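Local coordinates for protein 3-dehydroquinate dehydratase (PDB 4H3D) that catalyses the cis-dehydration of 3-dehydroquinate to 3-dehydroshikimate through an imine intermediate, the third step of the chorismate pathway to aromatic amino acids, at residues B[140-145]-B[170-174]; B[4-8]-B[196-202]. One frame throughout, in Å; residues are numbered along the deposited sequence.

Interaction 1 (B[140-145]-B[170-174]); sequences VKVIIS and ADLPK. With SHL (5-hydroxy-6-methyl-4-oxo-4H-pyran-2-carboxylic acid), chain I.
Two neighbouring parallel strands of the TIM barrel, joined through helix 155-167 in a beta-alpha-beta unit, lie side by side here. The axes of 141-145 and 172-174 approach to 4.8 Å at 22°, with Ser145 opposite Lys174 (CA to CA 4.6 Å). In Lys174, the most covered residue, N donates to Ile144 O at 2.9 Å; Leu172 N reaches Val142 O at 3.0 Å, and Ile144 N to Leu172 O is a weak bond of 3.4 Å. Asp171 sits just ahead of this ladder in a turn-like conformation (phi/psi -75/-30). The m rotamer of Asp171 brings OD2 to Val142 N at 2.7 Å, so a carboxylate extends the backbone pairing; His136 also bonds OD2, and Arg6 salt-bridges OD1. Ile144, in its m,t rotamer, faces the helical layer and sets CG1 3.4 Å from Ala170 CB, near Met165 and Ile128. Ile143, Ser145, Leu172 and Lys174 take the opposite, inner face, where Ser145 OG bonds Asp118. From there Lys174, t at all four chi angles, stretches into the active site. Lys174 NZ is 1.4 Å from SHL CAL, a covalent bond: the Ile144 bond holds the Schiff-base lysine's backbone, and the ligand occupies its reactive amine.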
ATOM      1  N   VAL B 140      18.234  11.362 -25.028  1.00 22.63           N
ATOM      2  CA  VAL B 140      17.088  11.646 -24.206  1.00 22.05           C
ATOM      3  C   VAL B 140      16.311  10.339 -24.043  1.00 22.75           C
ATOM      4  O   VAL B 140      16.107   9.626 -25.016  1.00 24.60           O
ATOM      5  CB  VAL B 140      16.196  12.712 -24.872  1.00 19.94           C
ATOM      6  CG1 VAL B 140      14.870  12.924 -24.070  1.00 18.31           C
ATOM      7  CG2 VAL B 140      16.962  13.996 -25.020  1.00 20.00           C
ATOM      8  N   LYS B 141      15.904  10.021 -22.813  1.00 22.80           N
ATOM      9  CA  LYS B 141      15.122   8.820 -22.544  1.00 23.62           C
ATOM     10  C   LYS B 141      13.647   9.050 -22.852  1.00 22.67           C
ATOM     11  O   LYS B 141      13.124  10.160 -22.724  1.00 21.41           O
ATOM     12  CB  LYS B 141      15.303   8.358 -21.096  1.00 23.59           C
ATOM     13  CG  LYS B 141      16.738   8.146 -20.694  1.00 27.32           C
ATOM     14  CD  LYS B 141      17.475   7.151 -21.589  1.00 31.82           C
ATOM     15  CE  LYS B 141      18.907   6.978 -21.102  1.00 40.02           C
ATOM     16  NZ  LYS B 141      19.722   6.157 -22.024  1.00 41.29           N
ATOM     17  N   VAL B 142      12.957   7.995 -23.259  1.00 22.09           N
ATOM     18  CA  VAL B 142      11.579   8.164 -23.653  1.00 20.66           C
ATOM     19  C   VAL B 142      10.615   7.301 -22.867  1.00 20.88           C
ATOM     20  O   VAL B 142      10.815   6.102 -22.700  1.00 22.20           O
ATOM     21  CB  VAL B 142      11.389   7.877 -25.152  1.00 20.79           C
ATOM     22  CG1 VAL B 142       9.894   8.041 -25.567  1.00 20.44           C
ATOM     23  CG2 VAL B 142      12.267   8.817 -25.982  1.00 21.95           C
ATOM     24  N   ILE B 143       9.591   7.960 -22.353  1.00 22.44           N
ATOM     25  CA  ILE B 143       8.461   7.305 -21.740  1.00 22.02           C
ATOM     26  C   ILE B 143       7.396   7.304 -22.845  1.00 20.95           C
ATOM     27  O   ILE B 143       7.149   8.346 -23.445  1.00 20.85           O
ATOM     28  CB  ILE B 143       7.894   8.126 -20.536  1.00 21.33           C
ATOM     29  CG1 ILE B 143       8.809   8.027 -19.322  1.00 21.79           C
ATOM     30  CG2 ILE B 143       6.505   7.630 -20.148  1.00 21.71           C
ATOM     31  CD1 ILE B 143       8.356   8.899 -18.159  1.00 22.87           C
ATOM     32  N   ILE B 144       6.830   6.140 -23.174  1.00 21.27           N
ATOM     33  CA  ILE B 144       5.683   6.105 -24.083  1.00 20.53           C
ATOM     34  C   ILE B 144       4.521   5.812 -23.146  1.00 20.13           C
ATOM     35  O   ILE B 144       4.552   4.848 -22.403  1.00 21.19           O
ATOM     36  CB  ILE B 144       5.807   5.062 -25.187  1.00 21.19           C
ATOM     37  CG1 ILE B 144       7.019   5.375 -26.067  1.00 22.95           C
ATOM     38  CG2 ILE B 144       4.504   5.006 -26.011  1.00 21.71           C
ATOM     39  CD1 ILE B 144       7.233   4.409 -27.277  1.00 20.21           C
ATOM     40  N   SER B 145       3.523   6.672 -23.142  1.00 20.05           N
ATOM     41  CA  SER B 145       2.431   6.529 -22.200  1.00 19.49           C
ATOM     42  C   SER B 145       1.078   6.276 -22.833  1.00 18.84           C
ATOM     43  O   SER B 145       0.842   6.595 -24.002  1.00 18.92           O
ATOM     44  CB  SER B 145       2.336   7.793 -21.328  1.00 21.17           C
ATOM     45  OG  SER B 145       1.968   8.926 -22.101  1.00 22.43           O
ATOM     46  N   ALA B 170      10.287   2.470 -26.391  1.00 22.81           N
ATOM     47  CA  ALA B 170      10.201   3.221 -25.128  1.00 22.28           C
ATOM     48  C   ALA B 170      11.291   2.724 -24.188  1.00 24.05           C
ATOM     49  O   ALA B 170      11.510   1.529 -24.075  1.00 23.79           O
ATOM     50  CB  ALA B 170       8.849   3.026 -24.461  1.00 22.04           C
ATOM     51  N   ASP B 171      11.986   3.639 -23.531  1.00 21.96           N
ATOM     52  CA  ASP B 171      12.908   3.246 -22.496  1.00 22.78           C
ATOM     53  C   ASP B 171      12.079   2.857 -21.266  1.00 22.43           C
ATOM     54  O   ASP B 171      12.484   1.989 -20.491  1.00 21.40           O
ATOM     55  CB  ASP B 171      13.846   4.405 -22.156  1.00 22.71           C
ATOM     56  CG  ASP B 171      14.735   4.788 -23.323  1.00 27.77           C
ATOM     57  OD1 ASP B 171      15.737   4.089 -23.555  1.00 25.36           O
ATOM     58  OD2 ASP B 171      14.439   5.801 -23.993  1.00 26.38           O
ATOM     59  N   LEU B 172      10.903   3.499 -21.121  1.00 20.55           N
ATOM     60  CA  LEU B 172      10.025   3.317 -19.966  1.00 20.11           C
ATOM     61  C   LEU B 172       8.545   3.337 -20.351  1.00 19.32           C
ATOM     62  O   LEU B 172       7.927   4.410 -20.428  1.00 19.93           O
ATOM     63  CB  LEU B 172      10.274   4.441 -18.932  1.00 21.46           C
ATOM     64  CG  LEU B 172      11.657   4.529 -18.279  1.00 24.05           C
ATOM     65  CD1 LEU B 172      11.804   5.855 -17.503  1.00 26.27           C
ATOM     66  CD2 LEU B 172      11.930   3.321 -17.373  1.00 21.46           C
ATOM     67  N   PRO B 173       7.975   2.161 -20.642  1.00 20.11           N
ATOM     68  CA  PRO B 173       6.544   2.067 -20.888  1.00 18.95           C
ATOM     69  C   PRO B 173       5.761   2.540 -19.672  1.00 20.22           C
ATOM     70  O   PRO B 173       6.126   2.208 -18.535  1.00 19.56           O
ATOM     71  CB  PRO B 173       6.318   0.577 -21.079  1.00 20.33           C
ATOM     72  CG  PRO B 173       7.598   0.037 -21.531  1.00 22.61           C
ATOM     73  CD  PRO B 173       8.658   0.883 -20.868  1.00 19.39           C
ATOM     74  N   LYS B 174       4.686   3.297 -19.899  1.00 18.43           N
ATOM     75  CA  LYS B 174       3.878   3.803 -18.811  1.00 17.88           C
ATOM     76  C   LYS B 174       2.407   3.637 -19.106  1.00 19.27           C
ATOM     77  O   LYS B 174       1.945   3.988 -20.200  1.00 18.54           O
ATOM     78  CB  LYS B 174       4.143   5.295 -18.587  1.00 18.29           C
ATOM     79  CG  LYS B 174       3.208   5.945 -17.526  1.00 17.63           C
ATOM     80  CD  LYS B 174       3.456   7.414 -17.393  1.00 20.20           C
ATOM     81  CE  LYS B 174       2.520   8.025 -16.354  1.00 22.82           C
ATOM     82  NZ  LYS B 174       2.696   9.507 -16.237  1.00 27.52           N
TER
HETATM   83  OAD SHL I 302       0.003  10.743 -10.816  1.00 37.96           O
HETATM   84  CAH SHL I 302      -0.981  10.686 -11.596  1.00 43.51           C
HETATM   85  OAA SHL I 302      -2.157  10.789 -11.163  1.00 41.03           O
HETATM   86  CAK SHL I 302      -0.731  10.502 -13.011  1.00 39.73           C
HETATM   87  OAG SHL I 302       0.631  10.383 -13.450  1.00 36.68           O
HETATM   88  CAF SHL I 302       0.905  10.400 -14.832  1.00 38.55           C
HETATM   89  CAL SHL I 302       2.199  10.425 -15.236  1.00 38.12           C
HETATM   90  CAJ SHL I 302      -0.147  10.496 -15.673  1.00 40.48           C
HETATM   91  OAC SHL I 302       0.070  10.542 -16.985  1.00 37.58           O
HETATM   92  CAI SHL I 302      -1.432  10.539 -15.210  1.00 39.11           C
HETATM   93  CAE SHL I 302      -1.723  10.536 -13.903  1.00 38.84           C
HETATM   94  OAB SHL I 302      -2.440  10.591 -16.066  1.00 38.37           O

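Interaction 2 (B[4-8]-B[196-202]); sequences MKRKV and FKIYADR
Residues 4-6 of the extended N-terminal segment run alongside loop residues 200-202 in the same direction, and Lys5 reaches back to the end of helix 182-199. Lys5 (phi/psi -134/151) lies beside Asp201, CA to CA 4.4 Å, and Arg6 beside Arg202 at 5.0 Å; Arg6 N donates to Asp201 O at 3.1 Å, nearly straight at 169°. Lys5 buries the most surface: with chi1 m and the other three torsions t, its straight chain carries NZ to Phe196 O (2.8 Å). The same NZ of Lys5 lies over the Phe196 ring (chi1 t), 3.3 Å from the centroid and 20° off the normal, a cation-pi contact, while a water 2.6 Å from Lys5 NZ donates to Arg202 O at 2.8 Å. Arg6 and Arg202 both start p,t and bring their guanidiniums close, mutually inclined, Arg6 NH1 3.0 Å from Arg202 NH2. Acids offset these like charges: Asp201 OD1, chi1 p, salt-bridges Arg202 NE at 2.8 Å and Arg6 pairs with Asp171; Arg202 NH2 also bonds Ala170 O. The contact fastens the lead-in to the hairpin of strands 8-10 and 13-15 onto a helix-to-strand loop, consistent with the N-terminal hairpin that covers the bottom of the type I dehydroquinase TIM barrel.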
ATOM      1  N   MET B   4      17.947 -10.721 -18.772  1.00 61.20           N
ATOM      2  CA  MET B   4      17.903  -9.774 -17.646  1.00 59.41           C
ATOM      3  C   MET B   4      17.225  -8.508 -18.198  1.00 54.91           C
ATOM      4  O   MET B   4      16.521  -8.572 -19.224  1.00 54.00           O
ATOM      5  CB  MET B   4      19.329  -9.493 -17.134  1.00 62.02           C
ATOM      6  CG  MET B   4      19.458  -9.280 -15.598  1.00 67.26           C
ATOM      7  SD  MET B   4      18.565  -7.888 -14.860  1.00 74.73           S
ATOM      8  CE  MET B   4      19.005  -8.092 -13.126  1.00 70.80           C
ATOM      9  N   LYS B   5      17.426  -7.370 -17.537  1.00 50.50           N
ATOM     10  CA  LYS B   5      16.805  -6.127 -17.969  1.00 46.20           C
ATOM     11  C   LYS B   5      17.764  -4.969 -17.978  1.00 44.14           C
ATOM     12  O   LYS B   5      18.710  -4.931 -17.200  1.00 46.32           O
ATOM     13  CB  LYS B   5      15.696  -5.736 -17.005  1.00 43.85           C
ATOM     14  CG  LYS B   5      14.633  -6.759 -16.784  1.00 45.24           C
ATOM     15  CD  LYS B   5      13.545  -6.165 -15.888  1.00 42.08           C
ATOM     16  CE  LYS B   5      12.455  -7.151 -15.595  1.00 38.28           C
ATOM     17  NZ  LYS B   5      11.432  -6.503 -14.763  1.00 38.23           N
ATOM     18  N   ARG B   6      17.504  -4.007 -18.857  0.50 42.08           N
ATOM     19  CA  ARG B   6      18.288  -2.791 -18.916  0.50 40.95           C
ATOM     20  C   ARG B   6      17.819  -1.869 -17.797  0.50 39.45           C
ATOM     21  O   ARG B   6      16.668  -1.950 -17.352  0.50 36.65           O
ATOM     22  CB  ARG B   6      18.100  -2.108 -20.276  0.50 40.10           C
ATOM     23  CG  ARG B   6      16.651  -2.012 -20.685  0.50 38.97           C
ATOM     24  CD  ARG B   6      16.442  -1.804 -22.191  0.50 38.70           C
ATOM     25  NE  ARG B   6      16.291  -0.404 -22.582  0.50 37.14           N
ATOM     26  CZ  ARG B   6      15.837  -0.021 -23.771  0.50 32.94           C
ATOM     27  NH1 ARG B   6      15.504  -0.934 -24.671  0.50 34.49           N
ATOM     28  NH2 ARG B   6      15.714   1.263 -24.061  0.50 29.96           N
ATOM     29  N   LYS B   7      18.723  -1.028 -17.312  1.00 39.12           N
ATOM     30  CA  LYS B   7      18.367  -0.014 -16.324  1.00 38.41           C
ATOM     31  C   LYS B   7      18.318   1.259 -17.141  1.00 34.99           C
ATOM     32  O   LYS B   7      18.900   1.322 -18.233  1.00 35.17           O
ATOM     33  CB  LYS B   7      19.401   0.096 -15.189  1.00 40.83           C
ATOM     34  CG  LYS B   7      19.149  -0.838 -13.979  1.00 46.61           C
ATOM     35  CD  LYS B   7      19.360  -2.315 -14.289  1.00 55.03           C
ATOM     36  CE  LYS B   7      18.905  -3.226 -13.115  1.00 58.52           C
ATOM     37  NZ  LYS B   7      19.595  -2.928 -11.817  1.00 61.61           N
ATOM     38  N   VAL B   8      17.608   2.262 -16.661  1.00 31.86           N
ATOM     39  CA  VAL B   8      17.546   3.521 -17.378  1.00 29.12           C
ATOM     40  C   VAL B   8      18.194   4.593 -16.513  1.00 30.36           C
ATOM     41  O   VAL B   8      17.660   4.950 -15.478  1.00 29.21           O
ATOM     42  CB  VAL B   8      16.117   3.898 -17.725  1.00 28.47           C
ATOM     43  CG1 VAL B   8      16.079   5.261 -18.377  1.00 28.26           C
ATOM     44  CG2 VAL B   8      15.511   2.857 -18.635  1.00 25.86           C
ATOM     45  N   PHE B 196       6.510  -7.349 -15.454  1.00 26.84           N
ATOM     46  CA  PHE B 196       7.795  -7.274 -14.777  1.00 27.63           C
ATOM     47  C   PHE B 196       8.540  -8.601 -14.806  1.00 28.71           C
ATOM     48  O   PHE B 196       9.736  -8.658 -15.135  1.00 29.97           O
ATOM     49  CB  PHE B 196       7.580  -6.844 -13.304  1.00 27.91           C
ATOM     50  CG  PHE B 196       8.858  -6.657 -12.526  1.00 30.86           C
ATOM     51  CD1 PHE B 196       9.536  -5.433 -12.553  1.00 29.30           C
ATOM     52  CD2 PHE B 196       9.373  -7.687 -11.759  1.00 33.48           C
ATOM     53  CE1 PHE B 196      10.704  -5.245 -11.833  1.00 33.57           C
ATOM     54  CE2 PHE B 196      10.553  -7.514 -11.035  1.00 39.52           C
ATOM     55  CZ  PHE B 196      11.222  -6.278 -11.074  1.00 35.51           C
ATOM     56  N   LYS B 197       7.830  -9.668 -14.490  1.00 29.27           N
ATOM     57  CA  LYS B 197       8.441 -10.984 -14.374  1.00 31.81           C
ATOM     58  C   LYS B 197       8.680 -11.752 -15.670  1.00 33.39           C
ATOM     59  O   LYS B 197       9.716 -12.396 -15.816  1.00 31.42           O
ATOM     60  CB  LYS B 197       7.610 -11.859 -13.452  1.00 33.71           C
ATOM     61  CG  LYS B 197       7.834 -11.621 -11.975  1.00 36.40           C
ATOM     62  CD  LYS B 197       7.109 -12.689 -11.194  1.00 41.58           C
ATOM     63  CE  LYS B 197       7.663 -12.866  -9.816  1.00 45.35           C
ATOM     64  NZ  LYS B 197       6.937 -13.984  -9.105  1.00 46.45           N
ATOM     65  N   ILE B 198       7.732 -11.662 -16.599  1.00 32.63           N
ATOM     66  CA  ILE B 198       7.745 -12.477 -17.812  1.00 33.46           C
ATOM     67  C   ILE B 198       8.133 -11.773 -19.105  1.00 32.93           C
ATOM     68  O   ILE B 198       8.954 -12.304 -19.861  1.00 31.43           O
ATOM     69  CB  ILE B 198       6.343 -13.112 -18.031  1.00 36.02           C
ATOM     70  CG1 ILE B 198       5.913 -13.892 -16.782  1.00 38.80           C
ATOM     71  CG2 ILE B 198       6.336 -14.032 -19.271  1.00 35.27           C
ATOM     72  CD1 ILE B 198       4.494 -14.350 -16.827  1.00 44.33           C
ATOM     73  N   TYR B 199       7.571 -10.581 -19.357  1.00 30.10           N
ATOM     74  CA  TYR B 199       7.756  -9.906 -20.658  1.00 30.87           C
ATOM     75  C   TYR B 199       8.687  -8.710 -20.736  1.00 29.75           C
ATOM     76  O   TYR B 199       9.227  -8.435 -21.793  1.00 29.18           O
ATOM     77  CB  TYR B 199       6.395  -9.468 -21.202  1.00 30.99           C
ATOM     78  CG  TYR B 199       5.438 -10.600 -21.379  1.00 36.86           C
ATOM     79  CD1 TYR B 199       5.608 -11.513 -22.409  1.00 42.50           C
ATOM     80  CD2 TYR B 199       4.363 -10.772 -20.520  1.00 38.99           C
ATOM     81  CE1 TYR B 199       4.737 -12.560 -22.580  1.00 44.54           C
ATOM     82  CE2 TYR B 199       3.481 -11.824 -20.685  1.00 41.86           C
ATOM     83  CZ  TYR B 199       3.676 -12.715 -21.722  1.00 45.93           C
ATOM     84  OH  TYR B 199       2.818 -13.771 -21.905  1.00 48.30           O
ATOM     85  N   ALA B 200       8.874  -7.997 -19.635  1.00 27.64           N
ATOM     86  CA  ALA B 200       9.671  -6.787 -19.648  1.00 27.47           C
ATOM     87  C   ALA B 200      11.179  -7.016 -19.724  1.00 29.19           C
ATOM     88  O   ALA B 200      11.733  -7.880 -19.030  1.00 27.65           O
ATOM     89  CB  ALA B 200       9.342  -5.944 -18.430  1.00 26.83           C
ATOM     90  N   ASP B 201      11.847  -6.250 -20.582  1.00 28.14           N
ATOM     91  CA  ASP B 201      13.305  -6.278 -20.603  1.00 29.93           C
ATOM     92  C   ASP B 201      13.833  -4.891 -20.253  1.00 28.14           C
ATOM     93  O   ASP B 201      14.974  -4.574 -20.525  1.00 30.15           O
ATOM     94  CB  ASP B 201      13.875  -6.826 -21.916  1.00 30.88           C
ATOM     95  CG  ASP B 201      13.543  -5.977 -23.126  1.00 35.28           C
ATOM     96  OD1 ASP B 201      12.940  -4.880 -23.002  1.00 34.64           O
ATOM     97  OD2 ASP B 201      13.899  -6.434 -24.231  1.00 39.32           O
ATOM     98  N   ARG B 202      12.964  -4.080 -19.638  1.00 26.89           N
ATOM     99  CA  ARG B 202      13.300  -2.722 -19.188  1.00 25.92           C
ATOM    100  C   ARG B 202      12.307  -2.326 -18.079  1.00 24.04           C
ATOM    101  O   ARG B 202      11.309  -3.025 -17.858  1.00 23.89           O
ATOM    102  CB  ARG B 202      13.211  -1.747 -20.355  1.00 24.39           C
ATOM    103  CG  ARG B 202      11.801  -1.529 -20.862  1.00 24.43           C
ATOM    104  CD  ARG B 202      11.831  -1.072 -22.311  1.00 26.81           C
ATOM    105  NE  ARG B 202      12.255  -2.149 -23.215  1.00 27.27           N
ATOM    106  CZ  ARG B 202      12.552  -1.986 -24.506  1.00 27.68           C
ATOM    107  NH1 ARG B 202      12.918  -3.027 -25.243  1.00 25.83           N
ATOM    108  NH2 ARG B 202      12.496  -0.788 -25.062  1.00 27.20           N
TER
HETATM  109  O   HOH W   1      10.291  -4.293 -15.603  1.00 26.26           O

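The centres of the two contacts are 13 Å apart, and they touch directly: Asp171 OD1 salt-bridges Arg6 NH2 at 2.9 Å, and Ala170 O probably accepts a hydrogen bond from Arg202 NH2 at 2.7 Å. Along the chain, 4-8 comes first, then 140-145 and 170-174, and 196-202 last, so interaction 2 spans interaction 1. Strand 172-177 leads into helix 182-199, whose following loop heads for strand 205-208, the next in the barrel. Interaction 1 is buried about 8 Å from the chain centre, whereas interaction 2 is at the surface, about 18 Å out. The turn at 170-171 thus connects the strand pair carrying the catalytic lysine with the N-terminal segment.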